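PDB 4ZM8: salivary cystatin-L from Ixodes scapularis, which inhibits cysteine proteinases such as papain and cathepsins L and S, suppressing the host's immune response to tick saliva. Local coordinates for residues S68-T73 against D79-K84. Numbering follows the deposited sequence.
Sequences STCELT and DTCLPK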
ATOM      1  N   SER A  68      -5.640   7.814  27.746  1.00 26.49           N
ATOM      2  CA  SER A  68      -6.702   7.072  28.441  1.00 29.76           C
ATOM      3  C   SER A  68      -6.310   6.711  29.862  1.00 26.86           C
ATOM      4  O   SER A  68      -5.190   6.959  30.310  1.00 27.88           O
ATOM      5  CB  SER A  68      -7.064   5.793  27.699  1.00 26.98           C
ATOM      6  OG  SER A  68      -5.962   4.913  27.713  1.00 29.03           O
ATOM      7  N   THR A  69      -7.243   6.118  30.579  1.00 24.91           N
ATOM      8  CA  THR A  69      -6.973   5.760  31.966  1.00 31.88           C
ATOM      9  C   THR A  69      -6.066   4.518  32.084  1.00 32.30           C
ATOM     10  O   THR A  69      -5.440   4.304  33.122  1.00 29.60           O
ATOM     11  CB  THR A  69      -8.278   5.526  32.720  1.00 25.54           C
ATOM     12  OG1 THR A  69      -9.085   4.600  31.981  1.00 31.10           O
ATOM     13  CG2 THR A  69      -9.034   6.831  32.860  1.00 19.89           C
ATOM     14  N   CYS A  70      -5.970   3.742  31.002  1.00 29.41           N
ATOM     15  CA  CYS A  70      -5.278   2.455  31.003  1.00 32.19           C
ATOM     16  C   CYS A  70      -3.783   2.466  30.646  1.00 37.17           C
ATOM     17  O   CYS A  70      -3.350   3.139  29.708  1.00 31.01           O
ATOM     18  CB  CYS A  70      -5.989   1.506  30.048  1.00 30.90           C
ATOM     19  SG  CYS A  70      -7.731   1.303  30.400  1.00 40.86           S
ATOM     20  N   GLU A  71      -3.012   1.677  31.395  1.00 39.26           N
ATOM     21  CA  GLU A  71      -1.597   1.465  31.105  1.00 39.41           C
ATOM     22  C   GLU A  71      -1.445   0.619  29.858  1.00 37.47           C
ATOM     23  O   GLU A  71      -2.336  -0.151  29.513  1.00 36.27           O
ATOM     24  CB  GLU A  71      -0.882   0.773  32.265  1.00 39.99           C
ATOM     25  CG  GLU A  71      -1.240   1.278  33.656  1.00 40.44           C
ATOM     26  CD  GLU A  71      -0.368   2.415  34.123  1.00 49.69           C
ATOM     27  OE1 GLU A  71      -0.157   3.372  33.342  1.00 50.16           O
ATOM     28  OE2 GLU A  71       0.107   2.347  35.280  1.00 54.79           O
ATOM     29  N   LEU A  72      -0.301   0.761  29.197  1.00 35.28           N
ATOM     30  CA  LEU A  72       0.028  -0.047  28.032  1.00 34.99           C
ATOM     31  C   LEU A  72       0.289  -1.502  28.394  1.00 38.94           C
ATOM     32  O   LEU A  72       0.067  -2.426  27.608  1.00 39.16           O
ATOM     33  CB  LEU A  72       1.307   0.469  27.389  1.00 37.18           C
ATOM     34  CG  LEU A  72       1.175   1.804  26.653  1.00 32.97           C
ATOM     35  CD1 LEU A  72       2.525   2.327  26.265  1.00 28.25           C
ATOM     36  CD2 LEU A  72       0.320   1.601  25.443  1.00 27.58           C
ATOM     37  N   THR A  73       0.727  -1.698  29.626  1.00 40.82           N
ATOM     38  CA  THR A  73       0.967  -3.021  30.167  1.00 43.92           C
ATOM     39  C   THR A  73      -0.320  -3.808  30.423  1.00 40.46           C
ATOM     40  O   THR A  73      -0.304  -4.785  31.159  1.00 42.26           O
ATOM     41  CB  THR A  73       1.756  -2.918  31.483  1.00 45.53           C
ATOM     42  OG1 THR A  73       1.012  -2.114  32.415  1.00 56.08           O
ATOM     43  CG2 THR A  73       3.112  -2.263  31.243  1.00 36.70           C
ATOM     44  N   ASP A  79     -14.539   0.285  26.464  1.00 35.65           N
ATOM     45  CA  ASP A  79     -15.512   0.651  27.492  1.00 39.56           C
ATOM     46  C   ASP A  79     -14.853   0.985  28.825  1.00 37.37           C
ATOM     47  O   ASP A  79     -15.431   1.677  29.656  1.00 35.15           O
ATOM     48  CB  ASP A  79     -16.529  -0.473  27.666  1.00 39.61           C
ATOM     49  CG  ASP A  79     -17.177  -0.851  26.359  1.00 38.35           C
ATOM     50  OD1 ASP A  79     -18.072  -0.097  25.923  1.00 32.64           O
ATOM     51  OD2 ASP A  79     -16.764  -1.874  25.754  1.00 38.63           O
ATOM     52  N   THR A  80     -13.627   0.516  29.005  1.00 37.57           N
ATOM     53  CA  THR A  80     -12.884   0.741  30.236  1.00 32.73           C
ATOM     54  C   THR A  80     -11.833   1.839  30.088  1.00 31.39           C
ATOM     55  O   THR A  80     -11.653   2.667  30.974  1.00 32.08           O
ATOM     56  CB  THR A  80     -12.213  -0.559  30.681  1.00 32.07           C
ATOM     57  OG1 THR A  80     -13.224  -1.436  31.174  1.00 35.28           O
ATOM     58  CG2 THR A  80     -11.157  -0.315  31.766  1.00 27.65           C
ATOM     59  N   CYS A  81     -11.151   1.862  28.958  1.00 28.04           N
ATOM     60  CA  CYS A  81     -10.097   2.837  28.777  1.00 27.98           C
ATOM     61  C   CYS A  81     -10.628   4.157  28.223  1.00 27.83           C
ATOM     62  O   CYS A  81     -10.424   4.483  27.062  1.00 31.61           O
ATOM     63  CB  CYS A  81      -9.020   2.253  27.867  1.00 37.55           C
ATOM     64  SG  CYS A  81      -8.313   0.709  28.532  1.00 41.89           S
ATOM     65  N   LEU A  82     -11.300   4.921  29.078  1.00 26.04           N
ATOM     66  CA  LEU A  82     -11.920   6.187  28.694  1.00 22.16           C
ATOM     67  C   LEU A  82     -10.932   7.355  28.660  1.00 23.48           C
ATOM     68  O   LEU A  82      -9.832   7.276  29.217  1.00 23.97           O
ATOM     69  CB  LEU A  82     -13.050   6.504  29.659  1.00 25.12           C
ATOM     70  CG  LEU A  82     -14.150   5.458  29.658  1.00 26.69           C
ATOM     71  CD1 LEU A  82     -15.110   5.727  30.802  1.00 21.26           C
ATOM     72  CD2 LEU A  82     -14.858   5.446  28.297  1.00 23.26           C
ATOM     73  N   PRO A  83     -11.309   8.445  27.985  1.00 22.27           N
ATOM     74  CA  PRO A  83     -10.384   9.578  27.956  1.00 23.73           C
ATOM     75  C   PRO A  83     -10.237  10.264  29.313  1.00 22.77           C
ATOM     76  O   PRO A  83     -11.241  10.615  29.942  1.00 25.30           O
ATOM     77  CB  PRO A  83     -11.019  10.516  26.920  1.00 18.71           C
ATOM     78  CG  PRO A  83     -12.423  10.090  26.815  1.00 15.77           C
ATOM     79  CD  PRO A  83     -12.437   8.637  27.060  1.00 22.67           C
ATOM     80  N   LYS A  84      -8.995  10.422  29.763  1.00 22.61           N
ATOM     81  CA  LYS A  84      -8.689  11.274  30.915  1.00 24.87           C
ATOM     82  C   LYS A  84      -9.341  12.672  30.799  1.00 25.96           C
ATOM     83  O   LYS A  84      -9.084  13.422  29.853  1.00 20.99           O
ATOM     84  CB  LYS A  84      -7.175  11.440  31.082  1.00 23.27           C
ATOM     85  CG  LYS A  84      -6.506  10.465  32.017  1.00 29.54           C
ATOM     86  CD  LYS A  84      -5.268  11.093  32.677  1.00 38.45           C
ATOM     87  CE  LYS A  84      -4.212  11.493  31.633  1.00 45.59           C
ATOM     88  NZ  LYS A  84      -3.002  12.187  32.185  1.00 47.42           N
TER
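The Cys70–Cys81 disulfide, the first of the two in this secreted cystatin, ties together the two limbs of the long loop between strands 39-68 and 90-99. Cys70 SG lies 2.0 Å from Cys81 SG. The torsion of -101° about this S–S bond sets Cys70 CB and Cys81 CB 3.8 Å apart. At Cys81, a chi1 of -58° swings the sulfur back over the residue's own amide side, where it meets the sulfur of Cys70. The CG2 methyl of Thr80 lies 4.0 Å from Cys70 SG, a loose apolar touch.

Next to the disulfide the backbones meet in a single bridge, Ser68 with Pro83. Leu82 O serves both Thr69 N, at 3.1 Å in a weak hydrogen bond bent to 133°, and Ser68 CA, at 3.2 Å in a CA-H...O contact. Cys81 is the centre of an inverse gamma turn, closed by a weak bond from Leu82 N to Thr80 O. On the other limb, Ser68 OG receives a long, weak hydrogen bond from Cys70 N at 3.5 Å.

The same OG also bonds to Phe40 O of the second subunit. In this dimer, which probably does not form in vivo, Glu71 pairs with an antiparallel strand of that chain and carries the sheet across the interface; Ser68 and Glu71 thus meet the second subunit from positions before and after Cys70 in sequence. A disulfide closing the loop ahead of the next strand, here strand 90-99, is the first of the two disulfides characteristic of type 2 cystatins, and in this protein a single backbone bridge accompanies it.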